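Local coordinates for RNA-dependent RNA polymerase (Taggert virus, PDB 6DX3), which carries a viral OTU-domain cysteine protease that probably removes ubiquitin from modified proteins, at residues N39-S44 against I142-R147; E63-A68 against A91-P96; E67-F72 against E84-Y89; E77-T82 against V105-Q110. All coordinates share one frame; numbering follows the deposited sequence.

In the fold
Following the chain from the N terminus, helix 40-49 meets strand 142-147 in interaction 1, which closes the longest loop; the other three contacts are nested inside it. Helix 57-72 then uses its middle against 91-96 (interaction 2) and its C-terminal end against 84-89 (interaction 3), closing successively shorter loops of 22 and 11 residues; both tie it to helix 86-93 and they share E67 and A68. Interaction 4 joins segment 77-82 to helix 102-112, closes a 22-residue loop running through helix 86-93, and crosses interactions 2 and 3 along the chain. V105 touches L41 and I144, while F107 touches A68 and A69, so helix 102-112 connects the sheet-side contact with the helical side of the fold.

Interaction 1 of 4, residues N39-S44 against I142-R147; sequences NCLYHS and INIMHR
With chi1 at 64°, I144 places CG1 between its backbone N and carbonyl carbon and leaves CG2 beside the N, so that the two branches serve different helix residues: CD1 meets L41 and CG2 meets S44. This is where the helix of the papain-like OTU fold rests on its sheet; the N-C-L-Y run at the start of helix 40-49 resembles the OTU cysteine motif, and C40, which touches H150, is probably the nucleophile. L41 contributes through its tip. Its CG is anti to the backbone N (chi1 174°), and CD1 comes to 3.7 Å from I144 CD1, the two chains crossing at a slant. S44 faces the strand more directly, its CB lying 4.0 Å from I144 CG2. The hydroxyl of the same residue stays with its own helix, close to two of its carbonyl oxygens: S44 OG is 2.8 Å from C40 O and 2.7 Å from L41 O. A polar atom is thereby accommodated inside an apolar seam where all three touching residues are buried. Y151 of strand 150-156 packs on L41, S44 and I144, while I144 also rests on I118 of strand 116-121. The same methyl that meets I144, L41 CD1, also lies 3.6 Å from V105 CG2 of helix 102-112.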
# COMPACT_ATOMS: atom_id res chain seq x y z
N ASN A 39 -11.77 -4.40 2.93
CA ASN A 39 -11.32 -3.01 2.86
C ASN A 39 -9.96 -2.80 3.52
O ASN A 39 -9.51 -1.66 3.64
CB ASN A 39 -12.35 -2.09 3.52
CG ASN A 39 -13.74 -2.22 2.91
OD1 ASN A 39 -13.89 -2.22 1.68
ND2 ASN A 39 -14.75 -2.33 3.75
N CYS A 40 -9.29 -3.89 3.91
CA CYS A 40 -8.10 -3.80 4.75
C CYS A 40 -6.97 -3.00 4.11
O CYS A 40 -6.19 -2.35 4.82
CB CYS A 40 -7.61 -5.21 5.10
SG CYS A 40 -7.31 -6.21 3.63
N LEU A 41 -6.84 -3.05 2.78
CA LEU A 41 -5.82 -2.22 2.14
C LEU A 41 -6.09 -0.74 2.41
O LEU A 41 -5.18 0.01 2.78
CB LEU A 41 -5.77 -2.48 0.63
CG LEU A 41 -4.82 -1.52 -0.10
CD1 LEU A 41 -3.37 -1.80 0.28
CD2 LEU A 41 -5.00 -1.56 -1.60
N TYR A 42 -7.34 -0.31 2.24
CA TYR A 42 -7.69 1.09 2.44
C TYR A 42 -7.64 1.49 3.90
O TYR A 42 -7.29 2.63 4.22
CB TYR A 42 -9.07 1.37 1.84
CG TYR A 42 -9.17 0.92 0.40
CD1 TYR A 42 -8.42 1.54 -0.59
CD2 TYR A 42 -10.01 -0.12 0.03
CE1 TYR A 42 -8.49 1.14 -1.91
CE2 TYR A 42 -10.10 -0.53 -1.30
CZ TYR A 42 -9.33 0.11 -2.26
OH TYR A 42 -9.41 -0.28 -3.57
N HIS A 43 -7.98 0.57 4.81
CA HIS A 43 -7.78 0.81 6.24
C HIS A 43 -6.32 1.10 6.54
O HIS A 43 -5.99 2.08 7.22
CB HIS A 43 -8.25 -0.40 7.05
CG HIS A 43 -9.74 -0.51 7.20
ND1 HIS A 43 -10.48 0.40 7.92
CD2 HIS A 43 -10.61 -1.43 6.74
CE1 HIS A 43 -11.75 0.04 7.89
NE2 HIS A 43 -11.86 -1.06 7.18
N SER A 44 -5.42 0.25 6.05
CA SER A 44 -4.00 0.39 6.36
C SER A 44 -3.40 1.63 5.71
O SER A 44 -2.51 2.25 6.30
CB SER A 44 -3.24 -0.87 5.92
OG SER A 44 -3.60 -1.23 4.60
N ILE A 142 4.82 5.49 4.06
CA ILE A 142 3.82 4.57 4.57
C ILE A 142 4.31 3.14 4.34
O ILE A 142 4.67 2.78 3.21
CB ILE A 142 2.46 4.80 3.90
CG1 ILE A 142 1.91 6.18 4.26
CG2 ILE A 142 1.48 3.70 4.29
CD1 ILE A 142 0.74 6.62 3.41
N ASN A 143 4.33 2.34 5.40
CA ASN A 143 4.70 0.94 5.31
C ASN A 143 3.47 0.09 5.63
O ASN A 143 2.82 0.31 6.66
CB ASN A 143 5.85 0.61 6.25
CG ASN A 143 7.12 1.36 5.90
OD1 ASN A 143 7.97 0.85 5.17
ND2 ASN A 143 7.25 2.57 6.43
N ILE A 144 3.16 -0.86 4.75
CA ILE A 144 2.07 -1.80 4.97
C ILE A 144 2.59 -3.21 4.73
O ILE A 144 3.61 -3.42 4.07
CB ILE A 144 0.84 -1.51 4.08
CG1 ILE A 144 1.18 -1.70 2.60
CG2 ILE A 144 0.31 -0.11 4.32
CD1 ILE A 144 0.01 -1.46 1.69
N MET A 145 1.86 -4.18 5.28
CA MET A 145 2.27 -5.59 5.26
C MET A 145 1.24 -6.39 4.48
O MET A 145 0.06 -6.42 4.84
CB MET A 145 2.40 -6.13 6.69
CG MET A 145 3.13 -7.46 6.81
SD MET A 145 3.41 -7.92 8.54
CE MET A 145 3.54 -9.70 8.42
N HIS A 146 1.70 -7.05 3.41
CA HIS A 146 0.84 -7.86 2.56
C HIS A 146 0.83 -9.29 3.07
O HIS A 146 1.86 -9.98 3.03
CB HIS A 146 1.33 -7.80 1.11
CG HIS A 146 0.32 -8.26 0.11
ND1 HIS A 146 0.64 -8.50 -1.21
CD2 HIS A 146 -1.01 -8.50 0.22
CE1 HIS A 146 -0.44 -8.88 -1.86
NE2 HIS A 146 -1.45 -8.89 -1.02
N ARG A 147 -0.32 -9.75 3.55
CA ARG A 147 -0.46 -11.05 4.21
C ARG A 147 -1.54 -11.84 3.47
O ARG A 147 -2.72 -11.73 3.80
CB ARG A 147 -0.81 -10.87 5.69
CG ARG A 147 -0.13 -9.67 6.32
CD ARG A 147 -0.44 -9.56 7.80
NE ARG A 147 0.26 -10.57 8.59
CZ ARG A 147 0.26 -10.61 9.92
NH1 ARG A 147 -0.42 -9.70 10.61
NH2 ARG A 147 0.92 -11.56 10.57

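Interaction 2 of 4, residues E63-A68 against A91-P96; sequences EQVREA and ARIMKP
The guanidinium of R66 is approached by M94 SD obliquely, so the sulfur can be assigned to neither its face nor its edge; the sulfur is 3.8 Å from R66 NH1. The other flat group, the guanidinium of R92, carries I93 CG2 over one face, 3.5 Å above the plane and displaced toward the rim. R92 takes no part in the contact and pairs with E84 in a salt bridge, whereas its neighbours I93 and M94 face helix 57-72. R66 runs out with CG anti to the backbone N (chi1 171°) and bends at chi3, and M94, folded at chi2 and chi3, crosses it at about a right angle. The thioether thus lies against the aliphatic length of the arginine: M94 SD is 3.7 Å from R66 CD, and M94 CE is 3.7 Å from R66 CB. From the neighbouring position, V65 CG1 meets I93 CD1 at 4.1 Å, a looser apolar touch between two buried residues. V65 also packs on E104 and F108, which places this inner edge next to helix 102-112. The arrangement joins the middle of helix 57-72 to the C-terminal end of helix 86-93 and the turn that follows, on the helical side of the OTU domain. Across the two segments the contact rests on van der Waals contact of methyl, methylene and sulfur atoms, with the sulfur also beside the guanidinium. This is consistent with a contact made mainly by the aliphatic part of R66, its head partly covered by the sulfur on an otherwise exposed residue.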
# COMPACT_ATOMS: atom_id res chain seq x y z
N GLU A 63 -12.20 6.53 -2.21
CA GLU A 63 -12.70 7.56 -3.12
C GLU A 63 -11.55 8.25 -3.85
O GLU A 63 -11.67 8.58 -5.03
CB GLU A 63 -13.55 8.57 -2.36
CG GLU A 63 -14.78 7.98 -1.70
CD GLU A 63 -15.44 8.95 -0.75
OE1 GLU A 63 -14.83 10.00 -0.45
OE2 GLU A 63 -16.58 8.67 -0.31
N GLN A 64 -10.43 8.46 -3.15
CA GLN A 64 -9.27 9.07 -3.78
C GLN A 64 -8.65 8.15 -4.83
O GLN A 64 -8.12 8.64 -5.84
CB GLN A 64 -8.23 9.43 -2.72
CG GLN A 64 -8.62 10.62 -1.85
CD GLN A 64 -8.47 11.94 -2.58
OE1 GLN A 64 -7.43 12.21 -3.18
NE2 GLN A 64 -9.51 12.76 -2.54
N VAL A 65 -8.70 6.84 -4.62
CA VAL A 65 -8.14 5.90 -5.59
C VAL A 65 -8.93 5.96 -6.89
O VAL A 65 -8.34 5.92 -7.98
CB VAL A 65 -8.13 4.47 -5.00
CG1 VAL A 65 -7.84 3.44 -6.08
CG2 VAL A 65 -7.10 4.37 -3.88
N ARG A 66 -10.26 6.07 -6.81
CA ARG A 66 -11.07 6.11 -8.02
C ARG A 66 -10.74 7.33 -8.88
O ARG A 66 -10.64 7.22 -10.11
CB ARG A 66 -12.56 6.10 -7.66
CG ARG A 66 -13.47 6.37 -8.85
CD ARG A 66 -14.94 6.24 -8.48
NE ARG A 66 -15.31 7.19 -7.43
CZ ARG A 66 -16.42 7.09 -6.69
NH1 ARG A 66 -17.26 6.09 -6.88
NH2 ARG A 66 -16.67 8.00 -5.76
N GLU A 67 -10.59 8.50 -8.26
CA GLU A 67 -10.20 9.68 -9.02
C GLU A 67 -8.75 9.60 -9.46
O GLU A 67 -8.41 10.08 -10.55
CB GLU A 67 -10.45 10.95 -8.20
CG GLU A 67 -11.92 11.32 -8.08
CD GLU A 67 -12.17 12.44 -7.09
OE1 GLU A 67 -11.60 13.53 -7.27
OE2 GLU A 67 -12.95 12.22 -6.13
N ALA A 68 -7.88 9.00 -8.65
CA ALA A 68 -6.49 8.80 -9.06
C ALA A 68 -6.41 7.90 -10.28
O ALA A 68 -5.59 8.12 -11.17
CB ALA A 68 -5.67 8.23 -7.91
N ALA A 91 -15.43 -0.49 -12.08
CA ALA A 91 -16.62 -1.24 -11.73
C ALA A 91 -16.31 -2.37 -10.76
O ALA A 91 -17.18 -2.78 -9.98
CB ALA A 91 -17.29 -1.79 -12.99
N ARG A 92 -15.08 -2.89 -10.79
CA ARG A 92 -14.68 -3.95 -9.87
C ARG A 92 -14.21 -3.40 -8.52
O ARG A 92 -14.72 -3.81 -7.48
CB ARG A 92 -13.57 -4.80 -10.49
CG ARG A 92 -12.93 -5.76 -9.50
CD ARG A 92 -11.90 -6.67 -10.17
NE ARG A 92 -10.79 -5.91 -10.73
CZ ARG A 92 -9.74 -5.50 -10.02
NH1 ARG A 92 -9.66 -5.78 -8.72
NH2 ARG A 92 -8.76 -4.83 -10.61
N ILE A 93 -13.25 -2.47 -8.53
CA ILE A 93 -12.65 -2.03 -7.27
C ILE A 93 -13.61 -1.18 -6.45
O ILE A 93 -13.42 -1.05 -5.24
CB ILE A 93 -11.34 -1.27 -7.53
CG1 ILE A 93 -11.60 0.04 -8.27
CG2 ILE A 93 -10.37 -2.15 -8.31
CD1 ILE A 93 -10.57 1.11 -8.00
N MET A 94 -14.63 -0.59 -7.08
CA MET A 94 -15.61 0.19 -6.34
C MET A 94 -16.69 -0.66 -5.69
O MET A 94 -17.57 -0.11 -5.04
CB MET A 94 -16.24 1.23 -7.27
CG MET A 94 -15.31 2.36 -7.65
SD MET A 94 -14.81 3.32 -6.20
CE MET A 94 -13.12 2.80 -5.98
N LYS A 95 -16.63 -1.98 -5.86
CA LYS A 95 -17.57 -2.84 -5.16
C LYS A 95 -17.29 -2.80 -3.66
O LYS A 95 -16.13 -2.74 -3.24
CB LYS A 95 -17.45 -4.28 -5.67
CG LYS A 95 -18.04 -4.51 -7.05
CD LYS A 95 -17.89 -5.96 -7.46
CE LYS A 95 -19.00 -6.39 -8.41
NZ LYS A 95 -18.91 -5.67 -9.71
N PRO A 96 -18.33 -2.82 -2.83
CA PRO A 96 -18.11 -2.84 -1.38
C PRO A 96 -17.37 -4.10 -0.95
O PRO A 96 -17.64 -5.19 -1.45
CB PRO A 96 -19.53 -2.79 -0.79
CG PRO A 96 -20.38 -2.26 -1.90
CD PRO A 96 -19.76 -2.77 -3.17

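Interaction 3 of 4, residues E67-F72 against E84-Y89; sequences EAAGLF and EDLNGY
L86 reaches across to A69 and G70, and its course can be traced atom by atom. CB points at helix 57-72, and CG continues the reach because it stands anti to the backbone N (chi1 179°). There the chain forks. CD1 settles over A69, 3.8 Å from A69 O and 4.0 Å from A69 CB, while CD2 meets backbone alone, 4.0 Å from G70 CA. A69 CB is shared, since one turn further along the second helix Y89 brings CE2 to 3.7 Å from it. The methyl group lies at the edge of the tyrosine ring, near its plane, and not over a face. The phenol end belongs to another partner: Y89 OH is hydrogen-bonded to E104 of helix 102-112, and the ring also meets W73. The start of the second helix is fixed by D85 at the N-cap, whose OD1 accepts from G88 N at 3.0 Å, with an angle of 150° at the hydrogen; the donor arrives from above the carboxylate plane, 45° out of it. L86 and Y89, one turn apart just after the cap, face A69. The two roughly antiparallel helices, linked by the 73-85 loop, form part of the helical side of the OTU domain.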
# COMPACT_ATOMS: atom_id res chain seq x y z
N GLU A 67 -10.59 8.50 -8.26
CA GLU A 67 -10.20 9.68 -9.02
C GLU A 67 -8.75 9.60 -9.46
O GLU A 67 -8.41 10.08 -10.55
CB GLU A 67 -10.45 10.95 -8.20
CG GLU A 67 -11.92 11.32 -8.08
CD GLU A 67 -12.17 12.44 -7.09
OE1 GLU A 67 -11.60 13.53 -7.27
OE2 GLU A 67 -12.95 12.22 -6.13
N ALA A 68 -7.88 9.00 -8.65
CA ALA A 68 -6.49 8.80 -9.06
C ALA A 68 -6.41 7.90 -10.28
O ALA A 68 -5.59 8.12 -11.17
CB ALA A 68 -5.67 8.23 -7.91
N ALA A 69 -7.25 6.86 -10.32
CA ALA A 69 -7.28 5.98 -11.49
C ALA A 69 -7.71 6.74 -12.74
O ALA A 69 -7.10 6.57 -13.81
CB ALA A 69 -8.23 4.80 -11.23
N GLY A 70 -8.73 7.58 -12.63
CA GLY A 70 -9.18 8.35 -13.77
C GLY A 70 -8.15 9.37 -14.25
O GLY A 70 -8.14 9.73 -15.43
N LEU A 71 -7.28 9.83 -13.35
CA LEU A 71 -6.29 10.84 -13.72
C LEU A 71 -5.05 10.22 -14.35
O LEU A 71 -4.45 10.82 -15.25
CB LEU A 71 -5.89 11.65 -12.49
CG LEU A 71 -6.85 12.68 -11.89
CD1 LEU A 71 -6.43 13.02 -10.47
CD2 LEU A 71 -6.90 13.94 -12.74
N PHE A 72 -4.65 9.03 -13.90
CA PHE A 72 -3.34 8.49 -14.21
C PHE A 72 -3.39 7.16 -14.96
O PHE A 72 -2.34 6.54 -15.15
CB PHE A 72 -2.51 8.32 -12.93
CG PHE A 72 -2.26 9.61 -12.19
CD1 PHE A 72 -1.35 10.54 -12.68
CD2 PHE A 72 -2.92 9.88 -11.00
CE1 PHE A 72 -1.11 11.71 -12.00
CE2 PHE A 72 -2.68 11.06 -10.32
CZ PHE A 72 -1.77 11.98 -10.81
N GLU A 84 -7.90 -5.27 -18.10
CA GLU A 84 -9.10 -4.47 -18.01
C GLU A 84 -8.88 -3.10 -18.64
O GLU A 84 -7.74 -2.68 -18.89
CB GLU A 84 -9.54 -4.28 -16.55
CG GLU A 84 -9.89 -5.56 -15.80
CD GLU A 84 -9.78 -5.39 -14.30
OE1 GLU A 84 -8.77 -4.83 -13.83
OE2 GLU A 84 -10.71 -5.82 -13.58
N ASP A 85 -9.98 -2.41 -18.90
CA ASP A 85 -9.93 -0.99 -19.20
C ASP A 85 -10.36 -0.21 -17.96
O ASP A 85 -10.69 -0.79 -16.92
CB ASP A 85 -10.80 -0.66 -20.42
CG ASP A 85 -12.25 -1.05 -20.24
OD1 ASP A 85 -12.58 -1.68 -19.22
OD2 ASP A 85 -13.06 -0.73 -21.13
N LEU A 86 -10.36 1.12 -18.07
CA LEU A 86 -10.65 1.95 -16.90
C LEU A 86 -12.08 1.74 -16.41
O LEU A 86 -12.31 1.62 -15.20
CB LEU A 86 -10.41 3.42 -17.24
CG LEU A 86 -10.67 4.45 -16.13
CD1 LEU A 86 -9.87 4.14 -14.87
CD2 LEU A 86 -10.37 5.85 -16.64
N ASN A 87 -13.05 1.67 -17.33
CA ASN A 87 -14.44 1.51 -16.93
C ASN A 87 -14.68 0.19 -16.21
O ASN A 87 -15.42 0.13 -15.23
CB ASN A 87 -15.36 1.63 -18.14
CG ASN A 87 -15.35 3.01 -18.75
OD1 ASN A 87 -15.18 3.17 -19.96
ND2 ASN A 87 -15.54 4.02 -17.91
N GLY A 88 -14.07 -0.89 -16.71
CA GLY A 88 -14.22 -2.18 -16.06
C GLY A 88 -13.42 -2.29 -14.78
O GLY A 88 -13.83 -2.98 -13.84
N TYR A 89 -12.27 -1.62 -14.72
CA TYR A 89 -11.47 -1.62 -13.50
C TYR A 89 -12.21 -0.94 -12.36
O TYR A 89 -12.28 -1.48 -11.24
CB TYR A 89 -10.13 -0.94 -13.76
CG TYR A 89 -9.34 -0.56 -12.52
CD1 TYR A 89 -8.57 -1.50 -11.86
CD2 TYR A 89 -9.35 0.74 -12.04
CE1 TYR A 89 -7.84 -1.16 -10.73
CE2 TYR A 89 -8.63 1.09 -10.91
CZ TYR A 89 -7.88 0.14 -10.27
OH TYR A 89 -7.15 0.49 -9.14

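Interaction 4 of 4, residues E77-T82 against V105-Q110; sequences EETKTT and VNFFSQ
Directed polar contact is made by E78 and N106: N106 ND2 donates to E78 OE2 at 2.8 Å with an angle of 173° at the hydrogen. The bond uses the anti lone pair of the carboxylate oxygen and lies within 4° of the amide plane, although the two flat groups are turned 61° from each other. E78 gets there with CG anti to its backbone N and the chain extended beyond. OE2 is also bonded to Y133 OH and OE1 to S102 OG, so both carboxylate oxygens of this buried acid have partners. The amide is held at its other end too, N106 OD1 accepting from Q110 NE2 at 3.0 Å. N106 and Q110 are one turn apart on helix 102-112, which in this OTU domain packs between the sheet, through V105 and Y133, and helix 57-72, through F107 and A68. Apolar contact is left to T79 and F107: T79 CG2 lies 3.7 Å from F107 CZ, approaching the ring obliquely as the side chains cross nearly at right angles. Bonds within the 77-82 segment shape its turn, T82 N and T82 OG1 both donating to T79 O, the hydroxyl from 2.8 Å.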
# COMPACT_ATOMS: atom_id res chain seq x y z
N GLU A 77 2.03 2.27 -16.02
CA GLU A 77 2.38 1.03 -16.72
C GLU A 77 1.79 -0.20 -16.04
O GLU A 77 1.51 -1.20 -16.71
CB GLU A 77 3.90 0.89 -16.83
CG GLU A 77 4.58 2.03 -17.55
CD GLU A 77 4.07 2.21 -18.97
OE1 GLU A 77 4.10 1.24 -19.75
OE2 GLU A 77 3.62 3.33 -19.30
N GLU A 78 1.60 -0.15 -14.72
CA GLU A 78 1.06 -1.30 -14.02
C GLU A 78 -0.33 -1.69 -14.52
O GLU A 78 -0.73 -2.85 -14.38
CB GLU A 78 1.02 -1.03 -12.51
CG GLU A 78 0.54 -2.21 -11.68
CD GLU A 78 1.02 -2.20 -10.25
OE1 GLU A 78 0.91 -3.25 -9.59
OE2 GLU A 78 1.51 -1.14 -9.78
N THR A 79 -1.07 -0.76 -15.12
CA THR A 79 -2.39 -1.11 -15.65
C THR A 79 -2.31 -2.09 -16.81
O THR A 79 -3.29 -2.78 -17.08
CB THR A 79 -3.14 0.14 -16.11
OG1 THR A 79 -2.56 0.64 -17.31
CG2 THR A 79 -3.10 1.23 -15.03
N LYS A 80 -1.16 -2.19 -17.49
CA LYS A 80 -1.11 -2.92 -18.74
C LYS A 80 -1.19 -4.43 -18.56
O LYS A 80 -1.45 -5.15 -19.53
CB LYS A 80 0.16 -2.55 -19.51
CG LYS A 80 0.10 -1.16 -20.14
CD LYS A 80 1.48 -0.68 -20.56
CE LYS A 80 1.40 0.55 -21.44
NZ LYS A 80 2.75 1.11 -21.74
N THR A 81 -0.99 -4.94 -17.34
CA THR A 81 -1.08 -6.37 -17.07
C THR A 81 -2.33 -6.73 -16.27
O THR A 81 -2.37 -7.79 -15.64
CB THR A 81 0.18 -6.85 -16.34
OG1 THR A 81 0.46 -5.98 -15.24
CG2 THR A 81 1.37 -6.87 -17.29
N THR A 82 -3.35 -5.88 -16.29
CA THR A 82 -4.60 -6.17 -15.60
C THR A 82 -5.63 -6.86 -16.49
O THR A 82 -6.51 -7.55 -15.97
CB THR A 82 -5.23 -4.89 -15.04
OG1 THR A 82 -5.61 -4.03 -16.12
CG2 THR A 82 -4.24 -4.16 -14.14
N VAL A 105 -2.59 0.93 -4.56
CA VAL A 105 -1.52 1.67 -3.89
C VAL A 105 -0.79 2.55 -4.90
O VAL A 105 -0.46 3.70 -4.61
CB VAL A 105 -0.55 0.69 -3.20
CG1 VAL A 105 0.62 1.46 -2.60
CG2 VAL A 105 -1.26 -0.13 -2.15
N ASN A 106 -0.53 2.01 -6.09
CA ASN A 106 0.11 2.77 -7.16
C ASN A 106 -0.63 4.08 -7.41
O ASN A 106 -0.02 5.16 -7.40
CB ASN A 106 0.16 1.92 -8.43
CG ASN A 106 1.11 2.47 -9.48
OD1 ASN A 106 1.27 3.68 -9.62
ND2 ASN A 106 1.74 1.57 -10.23
N PHE A 107 -1.94 4.01 -7.60
CA PHE A 107 -2.72 5.21 -7.91
C PHE A 107 -2.76 6.17 -6.73
O PHE A 107 -2.64 7.39 -6.92
CB PHE A 107 -4.13 4.82 -8.35
CG PHE A 107 -4.21 4.36 -9.78
CD1 PHE A 107 -3.55 5.05 -10.78
CD2 PHE A 107 -4.93 3.23 -10.11
CE1 PHE A 107 -3.61 4.63 -12.09
CE2 PHE A 107 -5.01 2.80 -11.43
CZ PHE A 107 -4.35 3.50 -12.42
N PHE A 108 -2.93 5.66 -5.51
CA PHE A 108 -3.00 6.54 -4.36
C PHE A 108 -1.68 7.26 -4.12
O PHE A 108 -1.66 8.46 -3.79
CB PHE A 108 -3.40 5.76 -3.11
CG PHE A 108 -3.45 6.60 -1.86
CD1 PHE A 108 -4.51 7.46 -1.62
CD2 PHE A 108 -2.43 6.54 -0.93
CE1 PHE A 108 -4.55 8.24 -0.48
CE2 PHE A 108 -2.46 7.31 0.22
CZ PHE A 108 -3.53 8.16 0.44
N SER A 109 -0.56 6.56 -4.30
CA SER A 109 0.75 7.18 -4.13
C SER A 109 0.95 8.31 -5.12
O SER A 109 1.55 9.34 -4.78
CB SER A 109 1.85 6.13 -4.28
OG SER A 109 1.80 5.54 -5.57
N GLN A 110 0.46 8.14 -6.35
CA GLN A 110 0.54 9.22 -7.34
C GLN A 110 -0.35 10.39 -6.94
O GLN A 110 0.06 11.55 -7.09
CB GLN A 110 0.13 8.69 -8.71
CG GLN A 110 1.05 7.64 -9.30
CD GLN A 110 0.74 7.35 -10.75
OE1 GLN A 110 0.83 8.24 -11.60
NE2 GLN A 110 0.38 6.12 -11.06